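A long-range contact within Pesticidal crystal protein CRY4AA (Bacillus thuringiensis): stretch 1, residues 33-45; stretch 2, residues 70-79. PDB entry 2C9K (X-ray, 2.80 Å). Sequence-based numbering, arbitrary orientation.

Stretch 1, residues 33-45: LIPVLFPAQDQSN
Stretch 2, residues 70-79: ANKILNRSFN

The two stretches, at least 26 residues apart in sequence wherever they touch, bury 537 Å² between them. Stretch 1 enters as the last part of a helix, residues 33-37, kinked at Pro-35, whose ring nitrogen has no hydrogen to give to the turn before. Stretch 2 begins in a helix that includes Asn-71 and Ile-73, then passes through Asn-75 (phi/psi -84/10), and is helical again by Phe-78, in a helix that continues later in the chain. The chains run in opposite senses: Asp-42 lies nearest Asn-75, CA to CA 4.9 Å, and Asn-45 nearest Asn-71, CA to CA 6.8 Å.

The CA-to-CB bond of Ile-34 (m, t) points toward stretch 2. Its CG2 meets CE1 of Phe-78 at 3.5 Å, at the edge of the ring, an apolar contact suited to a branched aliphatic side chain. Leu-37, m and t, hardly participates.

Phe-38, at -145/68, is the first residue to leave helical geometry. Its CA-to-CB bond points toward stretch 2 (chi1 m, chi2 92°), and its CB lies 3.5 Å from CD1 of Phe-78. Phe-78 (t, chi2 63°) in turn sets its CB over one face of the Phe-38 ring, 4.0 Å from the centroid of that ring. The two rings are oblique, with centroids 5.5 Å apart and planes at 43°. At the edge of the Phe-38 ring, CE2 approaches the Leu-74 carbonyl O at 3.8 Å.

The CA-to-CB bonds of Pro-39 and Ala-40 point away from stretch 2. Gln-41 adopts a positive phi (53/-143), and its CA sits over a face of Phe-78, 3.7 Å from the ring centroid and 13° off the normal, so that backbone packs on the aromatic surface. Its side chain is m, p.

Asp-42 (-78/25, chi1 p) continues along this ring, its N 3.4 Å from CD2 of Phe-78, while its CB lies 3.2 Å from the backbone O of Asn-75. The CA-to-CB bond of Gln-43 (-140/35; p, t) points away.

Ser-44 (-86/176, m) serves both the loop and the contact. Its OG accepts from Ala-40 N at 3.1 Å and donates to Gln-41 O at 2.7 Å, tying the turn together; a short hydroxyl side chain suits this dual role. Its carbonyl O receives a well-aligned hydrogen bond from Asn-71 ND2 at 2.9 Å (165°) and a weak one from Asn-75 ND2 at 3.1 Å (133°). Asn-71 is t with chi2 57°; Asn-75 has chi1 -99°, between wells, and chi2 24°. Two amides thus converge on one backbone acceptor.

Asn-45 (-126/24, m) occupies the N-cap position without a side-chain capping bond.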

# COMPACT_ATOMS: atom_id res chain seq x y z
N LEU A 33 6.61 -10.30 -14.90
CA LEU A 33 6.07 -11.21 -13.91
C LEU A 33 6.61 -12.64 -13.99
O LEU A 33 7.01 -13.20 -12.97
CB LEU A 33 4.54 -11.22 -14.00
CG LEU A 33 3.92 -9.88 -13.61
CD1 LEU A 33 2.41 -9.93 -13.80
CD2 LEU A 33 4.27 -9.55 -12.16
N ILE A 34 6.64 -13.24 -15.18
CA ILE A 34 7.14 -14.61 -15.32
C ILE A 34 8.57 -14.78 -14.79
O ILE A 34 8.85 -15.69 -14.02
CB ILE A 34 7.10 -15.07 -16.78
CG1 ILE A 34 5.66 -15.04 -17.29
CG2 ILE A 34 7.64 -16.48 -16.91
CD1 ILE A 34 5.52 -15.42 -18.75
N PRO A 35 9.50 -13.91 -15.22
CA PRO A 35 10.90 -14.00 -14.76
C PRO A 35 11.03 -13.76 -13.25
O PRO A 35 11.92 -14.32 -12.59
CB PRO A 35 11.60 -12.90 -15.56
CG PRO A 35 10.80 -12.85 -16.82
CD PRO A 35 9.38 -12.96 -16.33
N VAL A 36 10.16 -12.92 -12.70
CA VAL A 36 10.17 -12.59 -11.29
C VAL A 36 9.54 -13.69 -10.43
O VAL A 36 9.98 -13.93 -9.30
CB VAL A 36 9.42 -11.26 -11.03
CG1 VAL A 36 9.29 -11.01 -9.54
CG2 VAL A 36 10.17 -10.11 -11.69
N LEU A 37 8.51 -14.34 -10.97
CA LEU A 37 7.81 -15.40 -10.25
C LEU A 37 8.28 -16.82 -10.61
O LEU A 37 7.93 -17.79 -9.93
CB LEU A 37 6.30 -15.28 -10.50
CG LEU A 37 5.64 -14.01 -9.97
CD1 LEU A 37 4.23 -13.90 -10.51
CD2 LEU A 37 5.64 -14.03 -8.46
N PHE A 38 9.05 -16.94 -11.68
CA PHE A 38 9.56 -18.24 -12.11
C PHE A 38 10.97 -18.15 -12.69
O PHE A 38 11.16 -18.36 -13.89
CB PHE A 38 8.63 -18.86 -13.16
CG PHE A 38 7.18 -18.83 -12.78
CD1 PHE A 38 6.37 -17.77 -13.17
CD2 PHE A 38 6.62 -19.87 -12.05
CE1 PHE A 38 5.02 -17.75 -12.85
CE2 PHE A 38 5.26 -19.87 -11.72
CZ PHE A 38 4.46 -18.80 -12.12
N PRO A 39 11.97 -17.84 -11.85
CA PRO A 39 13.36 -17.72 -12.30
C PRO A 39 14.01 -19.07 -12.68
O PRO A 39 14.99 -19.11 -13.44
CB PRO A 39 14.05 -17.06 -11.10
CG PRO A 39 13.25 -17.56 -9.94
CD PRO A 39 11.83 -17.44 -10.44
N ALA A 40 13.45 -20.16 -12.17
CA ALA A 40 13.94 -21.50 -12.47
C ALA A 40 12.79 -22.30 -13.07
O ALA A 40 12.61 -23.48 -12.78
CB ALA A 40 14.45 -22.18 -11.21
N GLN A 41 12.00 -21.63 -13.90
CA GLN A 41 10.85 -22.23 -14.58
C GLN A 41 9.87 -22.93 -13.63
O GLN A 41 9.63 -22.45 -12.53
CB GLN A 41 11.34 -23.21 -15.65
CG GLN A 41 12.14 -22.53 -16.74
CD GLN A 41 13.40 -21.88 -16.21
OE1 GLN A 41 14.31 -22.57 -15.76
NE2 GLN A 41 13.44 -20.55 -16.24
N ASP A 42 9.31 -24.05 -14.08
CA ASP A 42 8.35 -24.79 -13.26
C ASP A 42 9.02 -25.61 -12.16
O ASP A 42 8.46 -26.60 -11.70
CB ASP A 42 7.49 -25.70 -14.14
CG ASP A 42 8.30 -26.78 -14.83
OD1 ASP A 42 7.68 -27.73 -15.36
OD2 ASP A 42 9.55 -26.68 -14.84
N GLN A 43 10.21 -25.19 -11.75
CA GLN A 43 10.94 -25.87 -10.69
C GLN A 43 11.60 -24.84 -9.78
O GLN A 43 12.70 -25.04 -9.26
CB GLN A 43 11.99 -26.82 -11.28
CG GLN A 43 13.10 -26.14 -12.06
CD GLN A 43 14.10 -27.13 -12.63
OE1 GLN A 43 15.11 -26.74 -13.23
NE2 GLN A 43 13.83 -28.42 -12.46
N SER A 44 10.90 -23.72 -9.60
CA SER A 44 11.38 -22.64 -8.76
C SER A 44 10.99 -22.89 -7.30
O SER A 44 10.29 -23.85 -6.99
CB SER A 44 10.77 -21.31 -9.22
OG SER A 44 10.92 -21.12 -10.62
N ASN A 45 11.44 -22.01 -6.42
CA ASN A 45 11.11 -22.11 -5.00
C ASN A 45 10.49 -20.81 -4.50
O ASN A 45 10.53 -20.51 -3.30
CB ASN A 45 12.37 -22.43 -4.19
CG ASN A 45 13.02 -23.71 -4.63
OD1 ASN A 45 12.39 -24.77 -4.64
ND2 ASN A 45 14.30 -23.63 -4.99
N ALA A 70 2.27 -27.13 -2.24
CA ALA A 70 1.77 -25.85 -2.71
C ALA A 70 2.71 -25.32 -3.79
O ALA A 70 2.26 -24.80 -4.81
CB ALA A 70 1.69 -24.85 -1.55
N ASN A 71 4.01 -25.46 -3.55
CA ASN A 71 5.01 -24.97 -4.49
C ASN A 71 4.98 -25.74 -5.82
O ASN A 71 5.26 -25.20 -6.88
CB ASN A 71 6.40 -25.09 -3.86
CG ASN A 71 7.45 -24.37 -4.65
OD1 ASN A 71 7.33 -23.18 -4.91
ND2 ASN A 71 8.49 -25.09 -5.06
N LYS A 72 4.62 -27.01 -5.72
CA LYS A 72 4.53 -27.92 -6.85
C LYS A 72 3.30 -27.59 -7.70
O LYS A 72 3.34 -27.68 -8.92
CB LYS A 72 4.43 -29.34 -6.31
CG LYS A 72 4.50 -30.47 -7.32
CD LYS A 72 4.32 -31.81 -6.60
CE LYS A 72 5.30 -31.96 -5.42
NZ LYS A 72 5.10 -33.20 -4.61
N ILE A 73 2.22 -27.22 -7.03
CA ILE A 73 0.95 -26.90 -7.68
C ILE A 73 0.92 -25.56 -8.41
O ILE A 73 0.44 -25.48 -9.53
CB ILE A 73 -0.21 -26.90 -6.65
CG1 ILE A 73 -0.35 -28.29 -6.01
CG2 ILE A 73 -1.52 -26.50 -7.34
CD1 ILE A 73 -1.48 -28.39 -5.00
N LEU A 74 1.41 -24.51 -7.75
CA LEU A 74 1.42 -23.18 -8.35
C LEU A 74 2.52 -22.99 -9.38
O LEU A 74 2.53 -22.00 -10.11
CB LEU A 74 1.52 -22.13 -7.24
CG LEU A 74 0.23 -21.49 -6.72
CD1 LEU A 74 -0.99 -22.31 -7.08
CD2 LEU A 74 0.33 -21.32 -5.22
N ASN A 75 3.46 -23.93 -9.43
CA ASN A 75 4.55 -23.86 -10.39
C ASN A 75 4.12 -24.43 -11.74
O ASN A 75 4.93 -24.63 -12.64
CB ASN A 75 5.78 -24.60 -9.86
CG ASN A 75 6.81 -23.66 -9.24
OD1 ASN A 75 6.47 -22.56 -8.80
ND2 ASN A 75 8.07 -24.09 -9.19
N ARG A 76 2.82 -24.69 -11.87
CA ARG A 76 2.26 -25.21 -13.11
C ARG A 76 1.89 -24.02 -13.98
O ARG A 76 1.92 -24.11 -15.21
CB ARG A 76 1.00 -26.02 -12.84
CG ARG A 76 1.22 -27.32 -12.10
CD ARG A 76 -0.13 -27.91 -11.74
NE ARG A 76 -0.02 -29.11 -10.94
CZ ARG A 76 -1.03 -29.62 -10.24
NH1 ARG A 76 -2.21 -29.02 -10.26
NH2 ARG A 76 -0.86 -30.73 -9.53
N SER A 77 1.53 -22.92 -13.33
CA SER A 77 1.14 -21.72 -14.05
C SER A 77 2.25 -21.29 -15.00
O SER A 77 1.99 -20.63 -16.00
CB SER A 77 0.83 -20.58 -13.07
OG SER A 77 -0.31 -20.86 -12.27
N PHE A 78 3.48 -21.67 -14.70
CA PHE A 78 4.59 -21.27 -15.56
C PHE A 78 4.36 -21.68 -17.01
O PHE A 78 4.39 -20.84 -17.92
CB PHE A 78 5.91 -21.85 -15.08
CG PHE A 78 7.06 -21.54 -15.99
CD1 PHE A 78 7.46 -20.22 -16.20
CD2 PHE A 78 7.71 -22.55 -16.70
CE1 PHE A 78 8.48 -19.90 -17.09
CE2 PHE A 78 8.74 -22.25 -17.59
CZ PHE A 78 9.13 -20.92 -17.79
N ASN A 79 4.15 -22.96 -17.24
CA ASN A 79 3.93 -23.46 -18.59
C ASN A 79 2.62 -22.94 -19.19
O ASN A 79 2.57 -22.59 -20.37
CB ASN A 79 3.95 -24.99 -18.60
CG ASN A 79 5.36 -25.55 -18.70
OD1 ASN A 79 5.59 -26.73 -18.43
ND2 ASN A 79 6.30 -24.72 -19.12